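Local atomic coordinates of viral structural protein 4 (Bombyx mori cytoplasmic polyhedrosis virus, PDB entry 6TZ0), a protein that binds GTP, probably through a P-loop, and packs against the viral RNA-dependent RNA polymerase, consistent with a nucleotide-dependent role in viral transcription. Residues S227-T232 with I251-C256; T268-L273 with S317-M322; A214-Y219 with Y243-Y248; I157-E162 with H182-W187; T259-Y264 with A309-M314. All coordinates share one frame; numbering follows the deposited sequence.

Contact 1: S227-T232 with I251-C256; sequences SIFNNT and IRYEGC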
# COMPACT_ATOMS: atom_id res chain seq x y z
N SER B 227 30.18 36.44 -36.14
CA SER B 227 30.10 37.17 -34.88
C SER B 227 31.45 37.06 -34.18
O SER B 227 32.28 36.23 -34.53
CB SER B 227 28.98 36.63 -34.00
OG SER B 227 29.22 35.30 -33.62
N ILE B 228 31.67 37.92 -33.20
CA ILE B 228 33.00 38.12 -32.63
C ILE B 228 33.00 37.70 -31.17
O ILE B 228 32.18 38.17 -30.38
CB ILE B 228 33.45 39.58 -32.79
CG1 ILE B 228 33.55 39.94 -34.26
CG2 ILE B 228 34.76 39.84 -32.07
CD1 ILE B 228 34.54 39.09 -35.02
N PHE B 229 33.94 36.84 -30.82
CA PHE B 229 34.22 36.48 -29.43
C PHE B 229 35.53 37.13 -29.01
O PHE B 229 36.61 36.65 -29.38
CB PHE B 229 34.24 34.96 -29.27
CG PHE B 229 34.67 34.51 -27.91
CD1 PHE B 229 33.99 34.92 -26.78
CD2 PHE B 229 35.71 33.62 -27.78
CE1 PHE B 229 34.39 34.49 -25.54
CE2 PHE B 229 36.10 33.18 -26.54
CZ PHE B 229 35.44 33.61 -25.42
N ASN B 230 35.43 38.20 -28.25
CA ASN B 230 36.59 38.96 -27.78
C ASN B 230 37.23 38.21 -26.62
O ASN B 230 36.67 38.14 -25.53
CB ASN B 230 36.15 40.36 -27.37
CG ASN B 230 37.32 41.29 -27.10
OD1 ASN B 230 38.48 40.92 -27.25
ND2 ASN B 230 37.00 42.50 -26.70
N ASN B 231 38.42 37.68 -26.85
CA ASN B 231 39.20 36.98 -25.83
C ASN B 231 40.62 37.51 -25.83
O ASN B 231 41.60 36.77 -25.71
CB ASN B 231 39.16 35.47 -26.08
CG ASN B 231 39.57 34.66 -24.86
OD1 ASN B 231 39.89 35.22 -23.81
ND2 ASN B 231 39.56 33.35 -25.00
N THR B 232 40.76 38.82 -26.00
CA THR B 232 42.06 39.46 -26.07
C THR B 232 42.51 40.05 -24.74
O THR B 232 43.67 40.45 -24.62
CB THR B 232 42.05 40.56 -27.13
OG1 THR B 232 41.08 41.54 -26.77
CG2 THR B 232 41.67 39.97 -28.47
N ILE B 251 29.70 38.71 -29.19
CA ILE B 251 28.96 37.85 -28.29
C ILE B 251 29.37 38.17 -26.86
O ILE B 251 30.51 38.57 -26.59
CB ILE B 251 29.16 36.36 -28.64
CG1 ILE B 251 30.57 35.88 -28.37
CG2 ILE B 251 28.91 36.12 -30.11
CD1 ILE B 251 30.70 34.40 -28.58
N ARG B 252 28.43 38.04 -25.93
CA ARG B 252 28.62 38.53 -24.57
C ARG B 252 28.43 37.38 -23.59
O ARG B 252 27.36 36.77 -23.54
CB ARG B 252 27.64 39.66 -24.26
CG ARG B 252 27.92 40.92 -25.05
CD ARG B 252 27.07 42.07 -24.56
NE ARG B 252 25.64 41.80 -24.74
CZ ARG B 252 24.97 42.08 -25.85
NH1 ARG B 252 25.59 42.62 -26.89
NH2 ARG B 252 23.67 41.80 -25.93
N TYR B 253 29.47 37.11 -22.82
CA TYR B 253 29.42 36.12 -21.75
C TYR B 253 29.65 36.81 -20.42
O TYR B 253 30.37 37.81 -20.33
CB TYR B 253 30.45 35.04 -21.94
CG TYR B 253 30.25 34.18 -23.15
CD1 TYR B 253 29.14 33.36 -23.27
CD2 TYR B 253 31.22 34.11 -24.13
CE1 TYR B 253 28.97 32.55 -24.36
CE2 TYR B 253 31.07 33.30 -25.22
CZ TYR B 253 29.94 32.52 -25.34
OH TYR B 253 29.79 31.71 -26.43
N GLU B 254 29.07 36.25 -19.37
CA GLU B 254 29.07 36.91 -18.08
C GLU B 254 29.90 36.21 -17.02
O GLU B 254 30.16 36.82 -15.98
CB GLU B 254 27.63 37.06 -17.57
CG GLU B 254 26.72 37.85 -18.49
CD GLU B 254 27.11 39.31 -18.61
OE1 GLU B 254 27.64 39.87 -17.63
OE2 GLU B 254 26.90 39.89 -19.69
N GLY B 255 30.31 34.97 -17.24
CA GLY B 255 31.12 34.23 -16.30
C GLY B 255 32.56 34.11 -16.73
O GLY B 255 33.05 34.85 -17.59
N CYS B 256 33.26 33.16 -16.11
CA CYS B 256 34.66 32.91 -16.41
C CYS B 256 34.90 31.41 -16.49
O CYS B 256 34.17 30.61 -15.92
CB CYS B 256 35.60 33.52 -15.37
SG CYS B 256 35.68 35.29 -15.40

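Contact 2: T268-L273 with S317-M322; sequences TMMVNL and SPHKMM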
# COMPACT_ATOMS: atom_id res chain seq x y z
N THR B 268 39.99 22.49 -14.98
CA THR B 268 39.14 23.57 -15.49
C THR B 268 38.00 23.89 -14.53
O THR B 268 37.33 22.98 -14.02
CB THR B 268 38.56 23.22 -16.86
OG1 THR B 268 37.73 22.07 -16.74
CG2 THR B 268 39.67 22.93 -17.84
N MET B 269 37.77 25.18 -14.30
CA MET B 269 36.80 25.66 -13.33
C MET B 269 35.89 26.71 -13.95
O MET B 269 36.38 27.72 -14.46
CB MET B 269 37.51 26.27 -12.11
CG MET B 269 36.57 26.74 -11.02
SD MET B 269 37.46 27.56 -9.69
CE MET B 269 38.25 26.17 -8.90
N MET B 270 34.58 26.48 -13.89
CA MET B 270 33.59 27.45 -14.33
C MET B 270 33.16 28.29 -13.14
O MET B 270 32.83 27.76 -12.08
CB MET B 270 32.38 26.75 -14.95
CG MET B 270 32.69 26.01 -16.22
SD MET B 270 31.30 25.06 -16.85
CE MET B 270 30.27 26.37 -17.48
N VAL B 271 33.16 29.62 -13.31
CA VAL B 271 32.88 30.57 -12.25
C VAL B 271 31.78 31.51 -12.71
O VAL B 271 31.80 31.98 -13.86
CB VAL B 271 34.16 31.35 -11.84
CG1 VAL B 271 33.88 32.39 -10.78
CG2 VAL B 271 35.22 30.42 -11.33
N ASN B 272 30.83 31.81 -11.83
CA ASN B 272 29.72 32.72 -12.11
C ASN B 272 30.03 34.16 -11.78
O ASN B 272 29.13 34.90 -11.39
CB ASN B 272 28.46 32.29 -11.37
CG ASN B 272 27.86 31.05 -11.92
OD1 ASN B 272 27.83 30.02 -11.27
ND2 ASN B 272 27.36 31.13 -13.13
N LEU B 273 31.28 34.58 -11.89
CA LEU B 273 31.64 35.98 -11.75
C LEU B 273 32.34 36.43 -13.02
O LEU B 273 32.89 35.63 -13.77
CB LEU B 273 32.54 36.22 -10.55
CG LEU B 273 31.94 35.97 -9.17
CD1 LEU B 273 33.00 36.21 -8.12
CD2 LEU B 273 30.73 36.86 -8.93
N SER B 317 39.40 32.89 -19.48
CA SER B 317 38.61 33.41 -20.58
C SER B 317 37.19 33.68 -20.12
O SER B 317 36.73 33.05 -19.16
CB SER B 317 38.60 32.42 -21.75
OG SER B 317 39.90 32.18 -22.23
N PRO B 318 36.49 34.61 -20.76
CA PRO B 318 35.06 34.76 -20.47
C PRO B 318 34.27 33.57 -20.98
O PRO B 318 34.54 33.03 -22.06
CB PRO B 318 34.68 36.04 -21.23
CG PRO B 318 35.95 36.77 -21.39
CD PRO B 318 36.99 35.73 -21.57
N HIS B 319 33.29 33.15 -20.19
CA HIS B 319 32.53 31.95 -20.51
C HIS B 319 31.10 32.19 -20.06
O HIS B 319 30.82 33.11 -19.30
CB HIS B 319 33.15 30.72 -19.83
CG HIS B 319 32.61 29.42 -20.33
ND1 HIS B 319 32.98 28.87 -21.53
CD2 HIS B 319 31.70 28.58 -19.79
CE1 HIS B 319 32.34 27.73 -21.71
NE2 HIS B 319 31.54 27.54 -20.67
N LYS B 320 30.18 31.36 -20.55
CA LYS B 320 28.78 31.47 -20.18
C LYS B 320 28.56 31.08 -18.72
O LYS B 320 29.21 30.16 -18.21
CB LYS B 320 27.94 30.59 -21.09
CG LYS B 320 26.46 30.71 -20.88
CD LYS B 320 25.68 29.83 -21.79
CE LYS B 320 24.22 29.99 -21.48
NZ LYS B 320 23.91 29.44 -20.14
N MET B 321 27.66 31.80 -18.04
CA MET B 321 27.30 31.45 -16.67
C MET B 321 26.52 30.15 -16.59
O MET B 321 25.68 29.85 -17.44
CB MET B 321 26.48 32.56 -16.03
CG MET B 321 27.30 33.70 -15.48
SD MET B 321 26.27 34.82 -14.55
CE MET B 321 27.48 36.03 -14.02
N MET B 322 26.80 29.39 -15.54
CA MET B 322 26.07 28.17 -15.25
C MET B 322 24.65 28.47 -14.78
O MET B 322 24.39 29.49 -14.14
CB MET B 322 26.79 27.38 -14.16
CG MET B 322 28.16 26.92 -14.55
SD MET B 322 28.99 25.98 -13.26
CE MET B 322 29.49 27.29 -12.17

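Contact 3: A214-Y219 with Y243-Y248; sequences AAPQKY and YGYGEY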
# COMPACT_ATOMS: atom_id res chain seq x y z
N ALA B 214 44.09 41.07 -35.38
CA ALA B 214 44.40 41.95 -36.50
C ALA B 214 43.09 42.56 -36.99
O ALA B 214 42.02 42.30 -36.43
CB ALA B 214 45.12 41.20 -37.62
N ALA B 215 43.20 43.38 -38.03
CA ALA B 215 42.03 43.94 -38.69
C ALA B 215 41.22 42.84 -39.37
O ALA B 215 41.78 41.82 -39.77
CB ALA B 215 42.48 44.99 -39.71
N PRO B 216 39.90 43.01 -39.51
CA PRO B 216 39.09 41.93 -40.10
C PRO B 216 39.29 41.74 -41.59
O PRO B 216 38.82 40.74 -42.12
CB PRO B 216 37.66 42.37 -39.80
CG PRO B 216 37.73 43.82 -39.69
CD PRO B 216 39.05 44.12 -39.07
N GLN B 217 39.97 42.67 -42.27
CA GLN B 217 40.29 42.48 -43.68
C GLN B 217 41.40 41.47 -43.89
O GLN B 217 41.58 41.00 -45.02
CB GLN B 217 40.69 43.80 -44.33
CG GLN B 217 39.57 44.81 -44.44
CD GLN B 217 39.42 45.65 -43.19
OE1 GLN B 217 40.33 45.74 -42.38
NE2 GLN B 217 38.26 46.28 -43.04
N LYS B 218 42.17 41.14 -42.85
CA LYS B 218 43.20 40.13 -42.98
C LYS B 218 42.59 38.75 -43.17
O LYS B 218 43.16 37.90 -43.87
CB LYS B 218 44.12 40.15 -41.76
CG LYS B 218 45.32 39.23 -41.87
CD LYS B 218 46.26 39.40 -40.72
CE LYS B 218 47.37 38.37 -40.79
NZ LYS B 218 48.24 38.58 -41.97
N TYR B 219 41.44 38.51 -42.57
CA TYR B 219 40.70 37.28 -42.77
C TYR B 219 39.55 37.59 -43.71
O TYR B 219 39.33 38.74 -44.11
CB TYR B 219 40.24 36.74 -41.42
CG TYR B 219 41.37 36.66 -40.42
CD1 TYR B 219 42.28 35.62 -40.45
CD2 TYR B 219 41.54 37.65 -39.46
CE1 TYR B 219 43.32 35.56 -39.54
CE2 TYR B 219 42.57 37.60 -38.56
CZ TYR B 219 43.46 36.56 -38.61
OH TYR B 219 44.49 36.51 -37.70
N TYR B 243 40.71 48.53 -34.21
CA TYR B 243 41.02 47.51 -35.20
C TYR B 243 39.94 47.38 -36.26
O TYR B 243 40.02 46.47 -37.09
CB TYR B 243 41.25 46.16 -34.51
CG TYR B 243 42.47 46.17 -33.63
CD1 TYR B 243 43.73 45.97 -34.16
CD2 TYR B 243 42.36 46.42 -32.27
CE1 TYR B 243 44.85 45.99 -33.37
CE2 TYR B 243 43.48 46.44 -31.46
CZ TYR B 243 44.71 46.23 -32.02
OH TYR B 243 45.83 46.25 -31.22
N GLY B 244 38.94 48.25 -36.26
CA GLY B 244 37.97 48.25 -37.34
C GLY B 244 36.89 47.21 -37.25
O GLY B 244 36.44 46.69 -38.28
N TYR B 245 36.44 46.89 -36.04
CA TYR B 245 35.37 45.92 -35.82
C TYR B 245 34.06 46.63 -35.47
O TYR B 245 33.28 46.15 -34.65
CB TYR B 245 35.76 44.93 -34.73
CG TYR B 245 36.79 43.92 -35.18
CD1 TYR B 245 36.40 42.73 -35.78
CD2 TYR B 245 38.15 44.16 -35.04
CE1 TYR B 245 37.32 41.81 -36.20
CE2 TYR B 245 39.08 43.25 -35.46
CZ TYR B 245 38.66 42.07 -36.04
OH TYR B 245 39.59 41.15 -36.46
N GLY B 246 33.81 47.77 -36.11
CA GLY B 246 32.67 48.59 -35.74
C GLY B 246 31.34 48.04 -36.19
O GLY B 246 30.35 48.14 -35.46
N GLU B 247 31.28 47.45 -37.38
CA GLU B 247 30.02 46.92 -37.88
C GLU B 247 29.73 45.51 -37.41
O GLU B 247 28.70 44.95 -37.79
CB GLU B 247 30.00 46.94 -39.41
CG GLU B 247 29.94 48.32 -40.02
CD GLU B 247 29.83 48.26 -41.53
OE1 GLU B 247 29.91 47.14 -42.09
OE2 GLU B 247 29.66 49.32 -42.16
N TYR B 248 30.60 44.91 -36.61
CA TYR B 248 30.36 43.53 -36.21
C TYR B 248 29.63 43.51 -34.88
O TYR B 248 29.59 44.49 -34.15
CB TYR B 248 31.66 42.72 -36.10
CG TYR B 248 32.45 42.47 -37.38
CD1 TYR B 248 32.04 42.97 -38.61
CD2 TYR B 248 33.56 41.67 -37.37
CE1 TYR B 248 32.76 42.73 -39.75
CE2 TYR B 248 34.28 41.42 -38.52
CZ TYR B 248 33.87 41.95 -39.70
OH TYR B 248 34.56 41.72 -40.86

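Contact 4: I157-E162 with H182-W187; sequences IIFDDE and HIIPTW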
# COMPACT_ATOMS: atom_id res chain seq x y z
N ILE B 157 14.79 19.86 -33.49
CA ILE B 157 16.15 20.13 -33.05
C ILE B 157 16.14 20.58 -31.60
O ILE B 157 15.46 21.55 -31.25
CB ILE B 157 16.82 21.18 -33.94
CG1 ILE B 157 16.88 20.68 -35.39
CG2 ILE B 157 18.21 21.43 -33.47
CD1 ILE B 157 17.22 21.75 -36.36
N ILE B 158 16.91 19.89 -30.75
CA ILE B 158 16.97 20.15 -29.32
C ILE B 158 18.43 20.38 -28.94
O ILE B 158 19.32 19.66 -29.42
CB ILE B 158 16.39 18.97 -28.51
CG1 ILE B 158 14.99 18.62 -28.98
CG2 ILE B 158 16.25 19.32 -27.06
CD1 ILE B 158 14.50 17.33 -28.40
N PHE B 159 18.69 21.36 -28.08
CA PHE B 159 19.99 21.48 -27.45
C PHE B 159 20.07 20.54 -26.25
O PHE B 159 19.05 20.22 -25.63
CB PHE B 159 20.27 22.91 -26.98
CG PHE B 159 20.50 23.90 -28.08
CD1 PHE B 159 20.63 23.51 -29.39
CD2 PHE B 159 20.65 25.24 -27.78
CE1 PHE B 159 20.85 24.44 -30.39
CE2 PHE B 159 20.87 26.17 -28.77
CZ PHE B 159 20.97 25.76 -30.07
N ASP B 160 21.28 20.12 -25.90
CA ASP B 160 21.47 19.20 -24.79
C ASP B 160 21.76 19.93 -23.48
O ASP B 160 22.50 19.44 -22.62
CB ASP B 160 22.57 18.20 -25.12
CG ASP B 160 22.48 16.92 -24.32
OD1 ASP B 160 21.54 16.78 -23.52
OD2 ASP B 160 23.36 16.05 -24.48
N ASP B 161 21.21 21.13 -23.32
CA ASP B 161 21.32 21.94 -22.12
C ASP B 161 20.05 21.78 -21.30
O ASP B 161 18.98 21.50 -21.84
CB ASP B 161 21.52 23.41 -22.51
CG ASP B 161 21.98 24.27 -21.36
OD1 ASP B 161 22.19 23.75 -20.25
OD2 ASP B 161 22.12 25.49 -21.57
N GLU B 162 20.16 21.96 -19.99
CA GLU B 162 18.99 21.81 -19.13
C GLU B 162 18.13 23.07 -19.13
O GLU B 162 16.90 22.98 -19.11
CB GLU B 162 19.43 21.46 -17.70
CG GLU B 162 18.28 21.21 -16.74
CD GLU B 162 18.75 20.82 -15.35
OE1 GLU B 162 19.97 20.71 -15.15
OE2 GLU B 162 17.89 20.65 -14.46
N HIS B 182 17.04 15.69 -33.42
CA HIS B 182 18.45 15.95 -33.67
C HIS B 182 19.01 16.68 -32.46
O HIS B 182 18.73 17.86 -32.25
CB HIS B 182 18.64 16.77 -34.94
CG HIS B 182 20.07 16.93 -35.34
ND1 HIS B 182 20.86 17.96 -34.87
CD2 HIS B 182 20.86 16.19 -36.14
CE1 HIS B 182 22.07 17.85 -35.37
NE2 HIS B 182 22.10 16.78 -36.14
N ILE B 183 19.81 15.98 -31.67
CA ILE B 183 20.28 16.48 -30.39
C ILE B 183 21.68 17.06 -30.57
O ILE B 183 22.58 16.37 -31.06
CB ILE B 183 20.27 15.36 -29.34
CG1 ILE B 183 18.85 14.82 -29.20
CG2 ILE B 183 20.76 15.88 -28.01
CD1 ILE B 183 18.76 13.53 -28.49
N ILE B 184 21.86 18.31 -30.17
CA ILE B 184 23.12 19.02 -30.34
C ILE B 184 23.85 19.02 -29.01
O ILE B 184 23.30 19.53 -28.02
CB ILE B 184 22.89 20.46 -30.83
CG1 ILE B 184 22.17 20.45 -32.17
CG2 ILE B 184 24.20 21.19 -30.95
CD1 ILE B 184 21.78 21.81 -32.63
N PRO B 185 25.06 18.48 -28.92
CA PRO B 185 25.77 18.45 -27.64
C PRO B 185 26.31 19.81 -27.25
O PRO B 185 26.59 20.67 -28.08
CB PRO B 185 26.91 17.46 -27.90
CG PRO B 185 27.14 17.54 -29.35
CD PRO B 185 25.81 17.77 -29.98
N THR B 186 26.45 20.00 -25.94
CA THR B 186 26.99 21.22 -25.36
C THR B 186 28.24 20.88 -24.57
O THR B 186 28.22 19.95 -23.76
CB THR B 186 25.96 21.90 -24.45
OG1 THR B 186 25.63 21.03 -23.36
CG2 THR B 186 24.69 22.24 -25.22
N TRP B 187 29.32 21.62 -24.80
CA TRP B 187 30.60 21.28 -24.19
C TRP B 187 30.62 21.70 -22.72
O TRP B 187 30.72 20.87 -21.82
CB TRP B 187 31.74 21.92 -24.97
CG TRP B 187 33.12 21.56 -24.48
CD1 TRP B 187 33.92 22.31 -23.69
CD2 TRP B 187 33.86 20.38 -24.80
NE1 TRP B 187 35.11 21.66 -23.46
CE2 TRP B 187 35.10 20.47 -24.14
CE3 TRP B 187 33.60 19.25 -25.58
CZ2 TRP B 187 36.08 19.48 -24.24
CZ3 TRP B 187 34.57 18.26 -25.68
CH2 TRP B 187 35.79 18.38 -25.00

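Contact 5: T259-Y264 with A309-M314; sequences TWTGIY and ARSTIM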
# COMPACT_ATOMS: atom_id res chain seq x y z
N THR B 259 41.66 27.74 -16.19
CA THR B 259 42.44 26.51 -16.20
C THR B 259 43.60 26.65 -15.22
O THR B 259 44.31 27.66 -15.24
CB THR B 259 42.96 26.16 -17.59
OG1 THR B 259 43.81 27.21 -18.06
CG2 THR B 259 41.82 25.97 -18.56
N TRP B 260 43.77 25.66 -14.37
CA TRP B 260 44.69 25.70 -13.25
C TRP B 260 45.81 24.70 -13.47
O TRP B 260 45.83 23.96 -14.45
CB TRP B 260 43.97 25.37 -11.95
CG TRP B 260 42.92 26.34 -11.55
CD1 TRP B 260 41.61 26.30 -11.89
CD2 TRP B 260 43.08 27.45 -10.67
NE1 TRP B 260 40.94 27.34 -11.31
CE2 TRP B 260 41.82 28.07 -10.55
CE3 TRP B 260 44.16 28.00 -9.98
CZ2 TRP B 260 41.61 29.20 -9.78
CZ3 TRP B 260 43.95 29.12 -9.21
CH2 TRP B 260 42.70 29.71 -9.12
N THR B 261 46.74 24.66 -12.53
CA THR B 261 47.76 23.61 -12.49
C THR B 261 47.35 22.61 -11.42
O THR B 261 46.98 23.00 -10.31
CB THR B 261 49.14 24.19 -12.19
OG1 THR B 261 49.14 24.78 -10.89
CG2 THR B 261 49.49 25.24 -13.20
N GLY B 262 47.39 21.33 -11.75
CA GLY B 262 46.95 20.31 -10.83
C GLY B 262 48.08 19.41 -10.37
O GLY B 262 49.20 19.46 -10.86
N ILE B 263 47.75 18.58 -9.38
CA ILE B 263 48.64 17.50 -9.00
C ILE B 263 48.74 16.48 -10.12
O ILE B 263 49.82 15.97 -10.42
CB ILE B 263 48.16 16.87 -7.68
CG1 ILE B 263 48.18 17.90 -6.56
CG2 ILE B 263 49.00 15.68 -7.28
CD1 ILE B 263 49.54 18.44 -6.28
N TYR B 264 47.62 16.18 -10.76
CA TYR B 264 47.56 15.11 -11.74
C TYR B 264 47.51 15.61 -13.17
O TYR B 264 47.41 14.80 -14.09
CB TYR B 264 46.34 14.22 -11.47
CG TYR B 264 46.23 13.76 -10.05
CD1 TYR B 264 47.12 12.84 -9.52
CD2 TYR B 264 45.20 14.20 -9.24
CE1 TYR B 264 47.02 12.42 -8.22
CE2 TYR B 264 45.08 13.77 -7.93
CZ TYR B 264 45.99 12.88 -7.43
OH TYR B 264 45.88 12.45 -6.14
N ALA B 309 46.33 23.94 -2.85
CA ALA B 309 46.71 25.30 -2.49
C ALA B 309 47.89 25.81 -3.29
O ALA B 309 48.15 27.02 -3.27
CB ALA B 309 47.03 25.36 -0.99
N ARG B 310 48.60 24.94 -4.00
CA ARG B 310 49.75 25.30 -4.80
C ARG B 310 49.39 25.54 -6.26
O ARG B 310 50.29 25.68 -7.10
CB ARG B 310 50.82 24.21 -4.70
CG ARG B 310 51.35 24.04 -3.30
CD ARG B 310 52.49 23.04 -3.27
NE ARG B 310 52.06 21.72 -3.72
CZ ARG B 310 51.51 20.80 -2.93
NH1 ARG B 310 51.30 21.06 -1.65
NH2 ARG B 310 51.15 19.63 -3.43
N SER B 311 48.11 25.59 -6.58
CA SER B 311 47.67 25.76 -7.96
C SER B 311 47.76 27.22 -8.38
O SER B 311 47.44 28.12 -7.60
CB SER B 311 46.24 25.27 -8.12
OG SER B 311 46.15 23.89 -7.87
N THR B 312 48.21 27.44 -9.60
CA THR B 312 48.25 28.76 -10.21
C THR B 312 47.41 28.76 -11.48
O THR B 312 47.04 27.70 -11.99
CB THR B 312 49.69 29.19 -10.53
OG1 THR B 312 50.25 28.29 -11.50
CG2 THR B 312 50.55 29.16 -9.28
N ILE B 313 47.11 29.94 -11.99
CA ILE B 313 46.23 30.09 -13.13
C ILE B 313 47.04 30.01 -14.42
O ILE B 313 48.02 30.74 -14.59
CB ILE B 313 45.45 31.41 -13.06
CG1 ILE B 313 44.48 31.39 -11.89
CG2 ILE B 313 44.68 31.63 -14.32
CD1 ILE B 313 43.82 32.70 -11.60
N MET B 314 46.62 29.13 -15.32
CA MET B 314 47.21 29.05 -16.65
C MET B 314 46.50 29.94 -17.66
O MET B 314 47.16 30.49 -18.55
CB MET B 314 47.19 27.61 -17.16
CG MET B 314 47.98 26.64 -16.33
SD MET B 314 47.78 24.94 -16.88
CE MET B 314 48.72 24.96 -18.40

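Contact 1: S227-T232 with I251-C256
F229, I251 and Y253 form a mostly buried, largely apolar contact, fastened by one backbone hydrogen bond, where the chain running up to strand 255-261 passes along strand 226-230. The bond runs from I251 N to I228 O (2.8 Å), with the N-H pointing nearly straight at the oxygen (165°). Beside it the I251 side chain turns toward the strand. Its CG1 sits between the backbone N and the carbonyl carbon (chi1 68°), and CD1 at the end of the branch rests 3.6 Å from F229 CB. The other branch, I251 CG2, lies 3.6 Å from S227 OG. Strand 226-230 pairs in parallel with strand 204-208 through backbone bonds of S227 and F229. On its other side I228 bonds to both V249 and I251, two residues apart, so the incoming chain runs beside the strand for a short distance in the manner of a parallel pairing. Farther along, F229 CE1 lies at the edge of the Y253 ring, 3.5 Å from Y253 CD2. The rings form an oblique pair, their planes at 76° and centroids 5.5 Å apart. At the far end of the segment, N230 OD1 accepts a bond from T232 OG1 (2.7 Å), on a lone pair in the carbonyl plane, while N230 ND2 is held by D236. N231 ND2 binds both E207 and S317, reaching from this sheet to strand 313-319.

Contact 2: T268-L273 with S317-M322
Three methionines, M270, M321 and M322, carry most of this contact with H319 and N272. Among the apolar touches, M270 CE lies 3.7 Å from M322 CG, and M322 SD lies 3.9 Å from M270 CB, so the two side chains fold against each other. The bend of M270 at chi3 (74°) places CE where it also reaches H319 CD2, 3.5 Å away, at the edge of the imidazole and near its plane. The sulfur stands farther off: M270 SD is 5.3 Å from the H319 ring centroid, in an oblique position. Methyl-to-carbonyl contacts make up a second group. M322 CE approaches M270 O at 3.4 Å, and M321 CE, at the end of an extended chain, approaches N272 O at 3.3 Å. The imidazole has its polar partner outside, where H319 NE2 bonds to Q188 O, and F548 of helix 547-556 packs on N272 and M322. N272, M321 and M322 belong to the chain just leaving strands 266-271 and 313-319, whereas M270 and H319 meet from the strands themselves, which flank strand 255-261 in a four-stranded antiparallel sheet.

Contact 3: A214-Y219 with Y243-Y248
P216 is wedged against Y245 and Y248, and this is the close-packed half of the contact. Its CD lies over one face of the Y245 ring, offset toward the rim, in a CH-pi contact 3.9 Å from the centroid and 20° off the ring normal. P216 CB touches both tyrosines, 3.7 Å from Y245 CE1 and 3.7 Å from Y248 CE2, and P216 CG meets G244 O at 3.4 Å. Y245 meets the proline tip to tip, and its hydroxyl goes on to donate to A214 O (Y245 OH to A214 O, 2.7 Å), from a position tilted 27° out of the carbonyl plane. P216 lies within a type I beta turn from A215 to K218, closed by K218 N to A215 O (3.2 Å). The opposing loop leaves helix 236-242 at Y243 and bends through G244, whose phi is positive. The outer part is thinner: beside the exposed G244, A215 CB comes only to 3.9 Å from Y243 O. On the inner side Y245 and Y248 both pack on I228 of strand 226-230.

Contact 4: I157-E162 with H182-W187
I184 holds CG1 anti to its carbonyl carbon (chi1 -60°) and CD1 anti to CA (chi2 174°), which sets CD1 between I157 and F159 of the neighbouring strand. It lies 3.7 Å from I157 CG2, the branch that is anti to the I157 backbone N, and 3.6 Å from F159 CE1, at the edge of the phenyl ring and near its plane. F159 and I184 lie side by side and point the same way, whereas I157 crosses I184 obliquely. Beneath them the backbones pair in parallel register, I157 with H182, I158 with I183 and F159 with I184. I158 sends its N-H to H182 O (3.1 Å) and takes I184 N on its own oxygen (I184 N to I158 O, 3.0 Å). A third bond, D160 N to I184 O (3.0 Å), is more bent, at 132°. Past the strands T186 CG2 reaches toward D161, the residue at the N-cap position of helix 162-166, whose OD2 is bonded to Y16 OH. Helix 196-201 covers the face bearing I157, F159 and I184 through Y197 and L198. The opposite face, with I158 and I183, packs on Y583 of the RNA-dependent RNA polymerase chain, and D160 meets K585 of that chain. Two neighbouring parallel strands joined through helices 162-166 and 170-176 make this a beta-alpha-beta crossover, here with one side turned to the polymerase.

Contact 5: T259-Y264 with A309-M314
S311 OG lies within hydrogen-bonding distance of two backbone carbonyls, T261 O across the contact and S308 O just before its own segment, which must share its one proton. The bond from S311 OG to T261 O is 2.7 Å long and comes straight in line with the C=O. It lies beside the four-stranded antiparallel sheet, in which strands 255-261 and 313-319 are neighbours. Nearby M314 N donates to T259 O (2.7 Å), while the bond from T261 N to T312 O is weak. A threonine hydroxyl then takes the place of a backbone acceptor: with T261 OG1 set between its backbone N and carbonyl carbon (chi1 63°), T312 N bonds to T261 OG1 at 3.1 Å, nearly straight (167°). At the loop end I263 CD1 touches R310 NH2 (3.5 Å). The R310 side chain lies about 10 Å from those of R520 and Q521, which bind GTP in another structure of this protein. On the buried face W260 meets the ring of Y286 edge-to-face. I313 covers one side of the indole in a CH-pi contact, CG1 lying 3.8 Å from the centroid of the W260 six-membered ring, offset toward the rim.

How the contacts relate
From the N terminus, contact 4 closes first, around the two helices between strands 157-159 and 182-184, before any other contact opens. Contacts 3 and 1 then cross: 227-232 lies inside the loop closed by contact 3, and 251-256 comes after it. The two touch through strand 226-230. Contacts 5 and 2 cross likewise, since 268-273 falls between 259-264 and 309-314 while 317-322 follows; both tie strand 313-319 into the four-stranded antiparallel sheet. Contact 1 leads into that sheet, with probable hydrogen bonds from G255 N to H319 O and from C256 N to V271 O, and so couples it to the parallel pair 204-208 and 226-230.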